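Local coordinates for protein probable fumarate reductase Ifc3 (Shewanella frigidimarina, PDB 1QO8) that reduces fumarate to succinate in vitro, using an FAD flavoprotein region and four covalently bound c-type hemes, and may take part in electron transport to Fe(3+), at residues Gly41-Leu46 with Asp54-His59; Gly133-Leu138 with Val215-Ser220; Ser461-Tyr466 with Phe475-Met480. All coordinates share one frame; numbering follows the deposited sequence.

How the interactions relate
The three contacts follow one another along the chain and do not touch. Interaction 1 lies in the tetraheme cytochrome region and supplies axial ligands to two heme irons, His-56 to one and His-59 to another. Interaction 2 joins two helices in the FAD-binding region, with the Asn-135 side chain about 7 Å from the FAD. The centres of interaction 1 and interaction 2 are 26 Å apart, and the nearest atoms of interaction 1 and interaction 2 about 11 Å. Interaction 3 is remote, its centre 47 Å from that of interaction 1 and 50 Å from that of interaction 2. It lies across the centre of the chain from interaction 2. Its Arg-477 side chain is about 10 Å from that of Glu-373, a probable succinate-binding residue.

Interaction 1: Gly41-Leu46 with Asp54-His59; sequences GEYAEL and DPHNSH. With HEM (protoporphyrin IX containing Fe), chain D.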
loop_
_atom_site.group_PDB
_atom_site.type_symbol
_atom_site.label_atom_id
_atom_site.label_comp_id
_atom_site.label_asym_id
_atom_site.label_seq_id
_atom_site.Cartn_x
_atom_site.Cartn_y
_atom_site.Cartn_z
ATOM N N GLY A 41 39.176 25.033 17.554
ATOM C CA GLY A 41 39.905 23.853 17.019
ATOM C C GLY A 41 38.919 22.885 16.327
ATOM O O GLY A 41 37.703 22.945 16.566
ATOM N N GLU A 42 39.450 22.078 15.431
ATOM C CA GLU A 42 38.667 20.944 14.868
ATOM C C GLU A 42 38.588 19.761 15.806
ATOM O O GLU A 42 39.164 19.680 16.899
ATOM C CB GLU A 42 39.383 20.551 13.594
ATOM C CG GLU A 42 40.074 21.511 12.692
ATOM C CD GLU A 42 39.173 22.072 11.595
ATOM O OE1 GLU A 42 38.310 21.278 11.167
ATOM O OE2 GLU A 42 39.242 23.225 11.118
ATOM N N TYR A 43 37.920 18.651 15.409
ATOM C CA TYR A 43 37.689 17.495 16.248
ATOM C C TYR A 43 39.006 16.823 16.660
ATOM O O TYR A 43 39.085 16.342 17.771
ATOM C CB TYR A 43 36.727 16.445 15.624
ATOM C CG TYR A 43 35.277 16.933 15.517
ATOM C CD1 TYR A 43 34.433 17.057 16.610
ATOM C CD2 TYR A 43 34.773 17.292 14.304
ATOM C CE1 TYR A 43 33.135 17.479 16.487
ATOM C CE2 TYR A 43 33.484 17.768 14.142
ATOM C CZ TYR A 43 32.675 17.782 15.239
ATOM O OH TYR A 43 31.408 18.270 15.071
ATOM N N ALA A 44 39.960 16.697 15.823
ATOM C CA ALA A 44 41.281 16.074 16.135
ATOM C C ALA A 44 41.900 16.793 17.293
ATOM O O ALA A 44 42.380 16.191 18.290
ATOM C CB ALA A 44 42.190 16.078 14.882
ATOM N N GLU A 45 41.717 18.117 17.417
ATOM C CA GLU A 45 42.253 18.839 18.546
ATOM C C GLU A 45 41.296 18.728 19.690
ATOM O O GLU A 45 41.720 18.690 20.846
ATOM C CB GLU A 45 42.525 20.292 18.047
ATOM C CG GLU A 45 42.996 21.189 19.198
ATOM C CD GLU A 45 43.651 22.488 18.650
ATOM O OE1 GLU A 45 43.482 22.885 17.494
ATOM O OE2 GLU A 45 44.369 23.099 19.476
ATOM N N LEU A 46 39.960 18.701 19.479
ATOM C CA LEU A 46 39.079 18.632 20.640
ATOM C C LEU A 46 39.097 17.215 21.221
ATOM O O LEU A 46 38.735 17.049 22.373
ATOM C CB LEU A 46 37.626 19.015 20.323
ATOM C CG LEU A 46 37.462 20.509 19.921
ATOM C CD1 LEU A 46 36.095 20.644 19.277
ATOM C CD2 LEU A 46 37.531 21.417 21.154
ATOM N N ASP A 54 33.395 10.093 23.705
ATOM C CA ASP A 54 33.961 11.017 22.779
ATOM C C ASP A 54 32.901 11.505 21.791
ATOM O O ASP A 54 32.831 11.241 20.590
ATOM C CB ASP A 54 35.305 10.841 22.099
ATOM C CG ASP A 54 36.035 12.207 22.178
ATOM O OD1 ASP A 54 35.395 13.281 22.416
ATOM O OD2 ASP A 54 37.261 12.267 22.000
ATOM N N PRO A 55 32.316 12.628 22.297
ATOM C CA PRO A 55 31.345 13.380 21.517
ATOM C C PRO A 55 32.114 13.982 20.385
ATOM O O PRO A 55 31.637 14.109 19.254
ATOM C CB PRO A 55 30.718 14.329 22.523
ATOM C CG PRO A 55 31.370 14.093 23.831
ATOM C CD PRO A 55 32.557 13.192 23.634
ATOM N N HIS A 56 33.446 14.255 20.597
ATOM C CA HIS A 56 34.193 14.894 19.541
ATOM C C HIS A 56 35.009 13.906 18.770
ATOM O O HIS A 56 35.974 14.379 18.152
ATOM C CB HIS A 56 35.196 15.970 20.105
ATOM C CG HIS A 56 34.402 16.895 20.980
ATOM N ND1 HIS A 56 34.752 17.104 22.293
ATOM C CD2 HIS A 56 33.296 17.659 20.740
ATOM C CE1 HIS A 56 33.855 17.879 22.883
ATOM N NE2 HIS A 56 32.985 18.261 21.961
ATOM N N ASN A 57 34.785 12.612 18.870
ATOM C CA ASN A 57 35.447 11.740 17.885
ATOM C C ASN A 57 34.624 10.430 17.814
ATOM O O ASN A 57 34.682 9.650 18.756
ATOM C CB ASN A 57 36.880 11.479 18.353
ATOM C CG ASN A 57 37.678 10.447 17.514
ATOM O OD1 ASN A 57 37.465 10.311 16.303
ATOM N ND2 ASN A 57 38.632 9.840 18.229
ATOM N N SER A 58 33.659 10.431 16.879
ATOM C CA SER A 58 32.617 9.414 16.921
ATOM C C SER A 58 32.592 8.885 15.506
ATOM O O SER A 58 33.110 9.604 14.624
ATOM C CB SER A 58 31.361 10.089 17.405
ATOM O OG SER A 58 30.651 10.675 16.299
ATOM N N HIS A 59 31.809 7.810 15.255
ATOM C CA HIS A 59 31.599 7.310 13.904
ATOM C C HIS A 59 30.779 8.259 13.015
ATOM O O HIS A 59 30.894 8.197 11.783
ATOM C CB HIS A 59 30.966 5.904 13.974
ATOM C CG HIS A 59 29.616 5.841 14.675
ATOM N ND1 HIS A 59 28.441 6.192 14.069
ATOM C CD2 HIS A 59 29.276 5.530 15.940
ATOM C CE1 HIS A 59 27.432 6.019 14.955
ATOM N NE2 HIS A 59 27.925 5.591 16.136
HETATM C CHA HEM D . 31.911 19.923 25.425
HETATM C CHB HEM D . 33.152 22.412 21.526
HETATM C CHC HEM D . 30.937 19.371 18.526
HETATM C CHD HEM D . 28.964 17.418 22.517
HETATM C C1A HEM D . 32.480 20.859 24.593
HETATM C C2A HEM D . 33.343 21.983 25.043
HETATM C C3A HEM D . 33.699 22.639 23.980
HETATM C C4A HEM D . 33.076 22.018 22.813
HETATM C CMA HEM D . 34.590 23.913 23.792
HETATM C CAA HEM D . 33.694 22.194 26.531
HETATM C CBA HEM D . 34.842 21.233 26.999
HETATM C CGA HEM D . 35.996 21.280 26.036
HETATM O O1A HEM D . 36.491 22.441 25.856
HETATM O O2A HEM D . 36.346 20.215 25.449
HETATM C C1B HEM D . 32.761 21.771 20.356
HETATM C C2B HEM D . 33.179 22.057 19.039
HETATM C C3B HEM D . 32.652 21.164 18.233
HETATM C C4B HEM D . 31.760 20.352 19.008
HETATM C CMB HEM D . 34.195 23.217 18.727
HETATM C CAB HEM D . 32.943 20.864 16.758
HETATM C CBB HEM D . 34.178 20.988 16.213
HETATM C C1C HEM D . 30.179 18.603 19.397
HETATM C C2C HEM D . 29.199 17.619 18.938
HETATM C C3C HEM D . 28.713 17.053 20.029
HETATM C C4C HEM D . 29.255 17.738 21.199
HETATM C CMC HEM D . 28.954 17.400 17.441
HETATM C CAC HEM D . 27.735 15.880 20.248
HETATM C CBC HEM D . 27.855 14.676 19.546
HETATM C C1D HEM D . 29.653 17.829 23.623
HETATM C C2D HEM D . 29.440 17.387 24.959
HETATM C C3D HEM D . 30.235 18.113 25.736
HETATM C C4D HEM D . 31.001 19.013 24.918
HETATM C CMD HEM D . 28.466 16.241 25.399
HETATM C CAD HEM D . 30.445 17.913 27.288
HETATM C CBD HEM D . 31.668 16.985 27.461
HETATM C CGD HEM D . 32.464 17.378 28.674
HETATM O O1D HEM D . 31.914 16.961 29.740
HETATM O O2D HEM D . 33.510 18.060 28.498
HETATM N NA HEM D . 32.350 20.949 23.244
HETATM N NB HEM D . 31.889 20.683 20.352
HETATM N NC HEM D . 30.127 18.662 20.737
HETATM N ND HEM D . 30.612 18.886 23.584
HETATM FE FE HEM D . 31.294 19.781 21.949
HETATM O O HOH W 1 36.470 15.561 23.777
#
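A single water ties Leu-46 to His-56 and Asp-54. His-56 ND1 donates to this water at 2.7 Å. The water in turn donates to Leu-46 O at 3.1 Å and to Asp-54 OD1 at 2.9 Å. Asp-54 OD1 also takes the backbone N-H of His-56, which comes in from above the carboxylate plane at 2.8 Å from His-56 N to Asp-54 OD1. This second bond closes an Asx turn, within a type I beta turn from Asp-54 to Asn-57. The water sits in the plane of the imidazole at ND1, while His-56 NE2 binds the heme iron at 2.3 Å. His-69 is the other axial ligand, so this is a bis-histidine c-type heme of the tetraheme cytochrome domain. With CG of His-56 anti to the carbonyl carbon (chi1 -53°), the ring reaches from the turn down to the metal.

The short helix 43-46 packs against the same histidine. Leu-46 CD1 lies over one face of the imidazole and reaches on to the heme methyl CMB, in close contact. Leu-46 CB meets His-56 CB at 3.9 Å. Tyr-43 comes from another side. Tyr-43 CB is 3.4 Å from His-56 O, and Tyr-43 CD1 is 3.7 Å from His-56 CB, which lies at the phenol edge. Heme CBB lies over one face of the phenol, near its rim, and Tyr-43 CE1 also touches heme CAB. The side chain of Cys-65, a probable covalent anchor of this heme, lies close to that of Tyr-43. The Tyr-43 hydroxyl is hydrogen-bonded to Ile-63 O.

Interaction 2: Gly133-Leu138 with Val215-Ser220; sequences GFNASL and VQWLES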
loop_
_atom_site.group_PDB
_atom_site.type_symbol
_atom_site.label_atom_id
_atom_site.label_comp_id
_atom_site.label_asym_id
_atom_site.label_seq_id
_atom_site.Cartn_x
_atom_site.Cartn_y
_atom_site.Cartn_z
ATOM N N GLY A 133 22.172 9.276 -2.443
ATOM C CA GLY A 133 22.217 10.680 -2.917
ATOM C C GLY A 133 23.630 11.198 -3.145
ATOM O O GLY A 133 23.908 11.930 -4.113
ATOM N N PHE A 134 24.598 10.786 -2.257
ATOM C CA PHE A 134 25.957 11.224 -2.593
ATOM C C PHE A 134 26.385 10.602 -3.921
ATOM O O PHE A 134 27.049 11.232 -4.799
ATOM C CB PHE A 134 26.934 11.004 -1.457
ATOM C CG PHE A 134 27.057 11.959 -0.326
ATOM C CD1 PHE A 134 27.666 13.197 -0.535
ATOM C CD2 PHE A 134 26.691 11.599 0.974
ATOM C CE1 PHE A 134 27.856 14.057 0.497
ATOM C CE2 PHE A 134 26.926 12.471 2.035
ATOM C CZ PHE A 134 27.514 13.693 1.780
ATOM N N ASN A 135 26.113 9.317 -4.131
ATOM C CA ASN A 135 26.546 8.701 -5.373
ATOM C C ASN A 135 25.870 9.380 -6.568
ATOM O O ASN A 135 26.418 9.459 -7.673
ATOM C CB ASN A 135 26.265 7.185 -5.425
ATOM C CG ASN A 135 27.333 6.379 -4.677
ATOM O OD1 ASN A 135 28.426 6.107 -5.177
ATOM N ND2 ASN A 135 27.032 5.897 -3.475
ATOM N N ALA A 136 24.556 9.636 -6.483
ATOM C CA ALA A 136 23.859 10.322 -7.553
ATOM C C ALA A 136 24.514 11.702 -7.797
ATOM O O ALA A 136 24.784 12.063 -8.941
ATOM C CB ALA A 136 22.340 10.428 -7.207
ATOM N N SER A 137 24.721 12.541 -6.799
ATOM C CA SER A 137 25.452 13.791 -6.938
ATOM C C SER A 137 26.792 13.736 -7.653
ATOM O O SER A 137 27.051 14.610 -8.510
ATOM C CB SER A 137 25.747 14.419 -5.569
ATOM O OG SER A 137 24.449 14.607 -5.001
ATOM N N LEU A 138 27.665 12.829 -7.276
ATOM C CA LEU A 138 28.988 12.697 -7.872
ATOM C C LEU A 138 28.862 12.231 -9.314
ATOM O O LEU A 138 29.652 12.677 -10.195
ATOM C CB LEU A 138 29.915 11.754 -7.092
ATOM C CG LEU A 138 30.430 12.247 -5.736
ATOM C CD1 LEU A 138 30.657 11.121 -4.718
ATOM C CD2 LEU A 138 31.699 13.093 -5.890
ATOM N N VAL A 215 32.203 -1.083 -6.167
ATOM C CA VAL A 215 33.196 -1.257 -5.123
ATOM C C VAL A 215 34.488 -0.530 -5.560
ATOM O O VAL A 215 35.027 0.264 -4.805
ATOM C CB VAL A 215 33.508 -2.733 -4.827
ATOM C CG1 VAL A 215 34.800 -2.927 -3.985
ATOM C CG2 VAL A 215 32.311 -3.408 -4.099
ATOM N N GLN A 216 34.848 -0.733 -6.833
ATOM C CA GLN A 216 35.935 -0.036 -7.461
ATOM C C GLN A 216 35.810 1.476 -7.491
ATOM O O GLN A 216 36.750 2.203 -7.134
ATOM C CB GLN A 216 36.071 -0.490 -8.915
ATOM C CG GLN A 216 36.831 -1.792 -9.071
ATOM C CD GLN A 216 36.735 -2.199 -10.535
ATOM O OE1 GLN A 216 37.522 -1.718 -11.370
ATOM N NE2 GLN A 216 35.785 -3.032 -10.887
ATOM N N TRP A 217 34.624 1.933 -7.861
ATOM C CA TRP A 217 34.277 3.344 -7.741
ATOM C C TRP A 217 34.473 3.852 -6.345
ATOM O O TRP A 217 35.064 4.896 -6.141
ATOM C CB TRP A 217 32.844 3.515 -8.251
ATOM C CG TRP A 217 32.126 4.744 -7.751
ATOM C CD1 TRP A 217 31.143 4.846 -6.829
ATOM C CD2 TRP A 217 32.412 6.081 -8.172
ATOM N NE1 TRP A 217 30.746 6.165 -6.641
ATOM C CE2 TRP A 217 31.520 6.945 -7.495
ATOM C CE3 TRP A 217 33.322 6.626 -9.084
ATOM C CZ2 TRP A 217 31.538 8.303 -7.702
ATOM C CZ3 TRP A 217 33.317 7.985 -9.287
ATOM C CH2 TRP A 217 32.461 8.823 -8.571
ATOM N N LEU A 218 33.995 3.156 -5.291
ATOM C CA LEU A 218 34.242 3.694 -3.936
ATOM C C LEU A 218 35.731 3.717 -3.572
ATOM O O LEU A 218 36.177 4.624 -2.842
ATOM C CB LEU A 218 33.398 2.934 -2.923
ATOM C CG LEU A 218 31.866 3.059 -3.132
ATOM C CD1 LEU A 218 31.103 2.035 -2.309
ATOM C CD2 LEU A 218 31.399 4.470 -2.819
ATOM N N GLU A 219 36.449 2.668 -3.972
ATOM C CA GLU A 219 37.872 2.546 -3.832
ATOM C C GLU A 219 38.646 3.629 -4.604
ATOM O O GLU A 219 39.509 4.189 -3.954
ATOM C CB GLU A 219 38.440 1.210 -4.396
ATOM C CG GLU A 219 38.015 0.145 -3.361
ATOM C CD GLU A 219 38.234 -1.229 -3.943
ATOM O OE1 GLU A 219 38.012 -1.375 -5.168
ATOM O OE2 GLU A 219 38.685 -2.124 -3.207
ATOM N N SER A 220 38.242 3.968 -5.815
ATOM C CA SER A 220 38.866 5.138 -6.435
ATOM C C SER A 220 38.705 6.379 -5.570
ATOM O O SER A 220 39.506 7.296 -5.738
ATOM C CB SER A 220 38.332 5.481 -7.808
ATOM O OG SER A 220 36.934 5.737 -7.833
#
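The indole of Trp-217 meets helix 131-143 with its edge. Asn-135 OD1 and Leu-138 CB both lie near the ring plane, the first at the pyrrole N-H and the second beside the benzo ring. Trp-217 has its CG anti to the backbone N (chi1 158°), which sends the indole across to the other helix. Trp-217 NE1 donates to Asn-135 OD1 at 2.7 Å. The bond arrives nearly along the C=O axis of the amide, whose plane is turned 51° from that of the indole. Asn-135 ND2 is bonded to Ser-131 O, so both ends of the amide are engaged and its rotation is fixed. Trp-217 CZ2 touches Leu-138 CB at 3.9 Å. Leu-218 adds a looser contact, Leu-218 CD2 being 4.1 Å from Asn-135 OD1. A phenylalanine in place of Trp-217 has no ring N-H, and would probably leave the buried Asn-135 OD1 without this donor and open a gap beside Leu-138.

The helix segments run at 76° to each other, with axes 12.9 Å apart, so long side chains bridge them. Gly-133 fits the last glycine of a Rossmann-type GxGxxG pattern, at the start of the helix that follows strand 124-127. Helix 543-563 touches both sides of the contact: Val-549 meets Asn-135, Trp-217 and Leu-218, and Arg-553 makes a cation-pi contact with the indole. Leu-256 of helix 248-262 packs on Asn-135, while Ser-137 faces strand 147-150.

Interaction 3: Ser461-Tyr466 with Phe475-Met480; sequences SDYNGY and FGRADM
Tyr-466 and Met-480 bring the helical segment 461-466 and the irregular segment 475-480 closest, with their CA atoms 7.5 Å apart. Met-480 fits in beside two tyrosines. Met-480 SD lies 3.4 Å from Tyr-466 CB, and Met-480 CE is 3.2 Å from Tyr-466 O. The Met-480 side chain bends at its last torsion (chi3 -104°), which turns the methyl toward that carbonyl. The same sulfur makes a Met-aromatic contact with Tyr-463: Met-480 SD is 4.6 Å from the centroid of the Tyr-463 ring and meets the ring obliquely. Met-480 CB also touches Tyr-463 OH, at 3.5 Å.

The phenol of Tyr-463 ends over one face of the Arg-477 guanidinium. Tyr-463 OH is 3.2 Å from Arg-477 NH1, but the angle is too poor for a hydrogen bond, and the two planes are 61° apart. The guanidinium is held by other groups. Arg-477 NE donates to Asp-479 O at 2.8 Å, a bond within the loop. The side chain of Arg-477 is fully extended from CG to NE, which carries its charged end across the hydroxyl end of Tyr-463.

The contact packs the loop after helix 453-469 back against that helix. This part of the chain probably belongs to the mobile capping domain of this flavoprotein family, here in an open conformation. Asp-472 accepts from the backbone N of both Phe-475 and Arg-477. Asn-464 OD1 binds the backbone N of Met-484, farther along the chain toward strand 489-505. Through a hydrogen bond from NH1 to Ala-380 O, Arg-477 links the loop to the chain between helix 374-377 and strand 381-383.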
loop_
_atom_site.group_PDB
_atom_site.type_symbol
_atom_site.label_atom_id
_atom_site.label_comp_id
_atom_site.label_asym_id
_atom_site.label_seq_id
_atom_site.Cartn_x
_atom_site.Cartn_y
_atom_site.Cartn_z
ATOM N N SER A 461 16.782 -21.241 38.348
ATOM C CA SER A 461 16.961 -22.696 38.719
ATOM C C SER A 461 16.329 -23.637 37.741
ATOM O O SER A 461 16.950 -24.656 37.344
ATOM C CB SER A 461 16.498 -22.968 40.159
ATOM O OG SER A 461 15.105 -23.208 40.241
ATOM N N ASP A 462 15.133 -23.335 37.176
ATOM C CA ASP A 462 14.673 -24.289 36.140
ATOM C C ASP A 462 15.716 -24.335 35.065
ATOM O O ASP A 462 16.019 -25.421 34.600
ATOM C CB ASP A 462 13.373 -23.819 35.483
ATOM C CG ASP A 462 12.165 -23.936 36.403
ATOM O OD1 ASP A 462 12.370 -24.534 37.494
ATOM O OD2 ASP A 462 11.085 -23.431 36.008
ATOM N N TYR A 463 16.119 -23.121 34.521
ATOM C CA TYR A 463 16.951 -23.286 33.306
ATOM C C TYR A 463 18.290 -23.942 33.695
ATOM O O TYR A 463 18.832 -24.646 32.850
ATOM C CB TYR A 463 17.239 -21.888 32.704
ATOM C CG TYR A 463 17.959 -21.987 31.385
ATOM C CD1 TYR A 463 17.264 -22.170 30.213
ATOM C CD2 TYR A 463 19.307 -21.878 31.307
ATOM C CE1 TYR A 463 17.838 -22.296 28.954
ATOM C CE2 TYR A 463 19.968 -21.952 30.059
ATOM C CZ TYR A 463 19.244 -22.178 28.956
ATOM O OH TYR A 463 19.924 -22.206 27.755
ATOM N N ASN A 464 18.917 -23.634 34.823
ATOM C CA ASN A 464 20.150 -24.347 35.195
ATOM C C ASN A 464 19.951 -25.873 35.274
ATOM O O ASN A 464 20.803 -26.655 34.829
ATOM C CB ASN A 464 20.693 -23.841 36.559
ATOM C CG ASN A 464 21.177 -22.371 36.415
ATOM O OD1 ASN A 464 21.412 -21.903 35.283
ATOM N ND2 ASN A 464 21.293 -21.638 37.527
ATOM N N GLY A 465 18.757 -26.320 35.692
ATOM C CA GLY A 465 18.432 -27.758 35.692
ATOM C C GLY A 465 18.272 -28.214 34.257
ATOM O O GLY A 465 18.622 -29.358 33.972
ATOM N N TYR A 466 17.768 -27.362 33.327
ATOM C CA TYR A 466 17.731 -27.779 31.937
ATOM C C TYR A 466 19.154 -27.850 31.407
ATOM O O TYR A 466 19.378 -28.612 30.453
ATOM C CB TYR A 466 16.864 -26.950 30.974
ATOM C CG TYR A 466 15.462 -26.656 31.473
ATOM C CD1 TYR A 466 14.813 -27.661 32.244
ATOM C CD2 TYR A 466 14.789 -25.460 31.229
ATOM C CE1 TYR A 466 13.569 -27.452 32.770
ATOM C CE2 TYR A 466 13.524 -25.227 31.732
ATOM C CZ TYR A 466 12.923 -26.253 32.497
ATOM O OH TYR A 466 11.679 -26.050 33.039
ATOM N N PHE A 475 10.493 -25.394 26.905
ATOM C CA PHE A 475 10.402 -24.920 25.553
ATOM C C PHE A 475 11.184 -25.680 24.516
ATOM O O PHE A 475 11.091 -25.266 23.330
ATOM C CB PHE A 475 10.761 -23.382 25.411
ATOM C CG PHE A 475 9.780 -22.552 26.199
ATOM C CD1 PHE A 475 8.493 -22.363 25.695
ATOM C CD2 PHE A 475 10.068 -22.091 27.444
ATOM C CE1 PHE A 475 7.540 -21.647 26.415
ATOM C CE2 PHE A 475 9.153 -21.361 28.172
ATOM C CZ PHE A 475 7.843 -21.174 27.685
ATOM N N GLY A 476 11.908 -26.762 24.848
ATOM C CA GLY A 476 12.477 -27.526 23.724
ATOM C C GLY A 476 13.795 -26.963 23.244
ATOM O O GLY A 476 14.246 -27.410 22.177
ATOM N N ARG A 477 14.413 -25.940 23.898
ATOM C CA ARG A 477 15.704 -25.502 23.263
ATOM C C ARG A 477 16.618 -26.716 23.132
ATOM O O ARG A 477 16.846 -27.285 24.207
ATOM C CB ARG A 477 16.307 -24.535 24.291
ATOM C CG ARG A 477 17.618 -23.919 23.763
ATOM C CD ARG A 477 18.053 -22.896 24.871
ATOM N NE ARG A 477 19.322 -22.364 24.328
ATOM C CZ ARG A 477 19.822 -21.145 24.537
ATOM N NH1 ARG A 477 19.187 -20.287 25.364
ATOM N NH2 ARG A 477 20.972 -20.861 23.912
ATOM N N ALA A 478 17.200 -27.111 22.039
ATOM C CA ALA A 478 18.028 -28.283 21.884
ATOM C C ALA A 478 19.455 -28.177 22.434
ATOM O O ALA A 478 20.155 -29.190 22.696
ATOM C CB ALA A 478 18.157 -28.583 20.362
ATOM N N ASP A 479 19.942 -26.931 22.541
ATOM C CA ASP A 479 21.366 -26.757 22.877
ATOM C C ASP A 479 21.438 -25.661 23.911
ATOM O O ASP A 479 21.095 -24.467 23.684
ATOM C CB ASP A 479 22.201 -26.537 21.606
ATOM C CG ASP A 479 23.529 -25.863 22.020
ATOM O OD1 ASP A 479 24.205 -26.271 23.010
ATOM O OD2 ASP A 479 23.936 -24.882 21.348
ATOM N N MET A 480 21.853 -26.044 25.133
ATOM C CA MET A 480 22.001 -25.196 26.280
ATOM C C MET A 480 23.420 -25.146 26.853
ATOM O O MET A 480 23.857 -25.830 27.764
ATOM C CB MET A 480 20.935 -25.485 27.334
ATOM C CG MET A 480 19.506 -25.646 26.667
ATOM S SD MET A 480 18.438 -26.149 28.019
ATOM C CE MET A 480 18.390 -27.903 27.479
#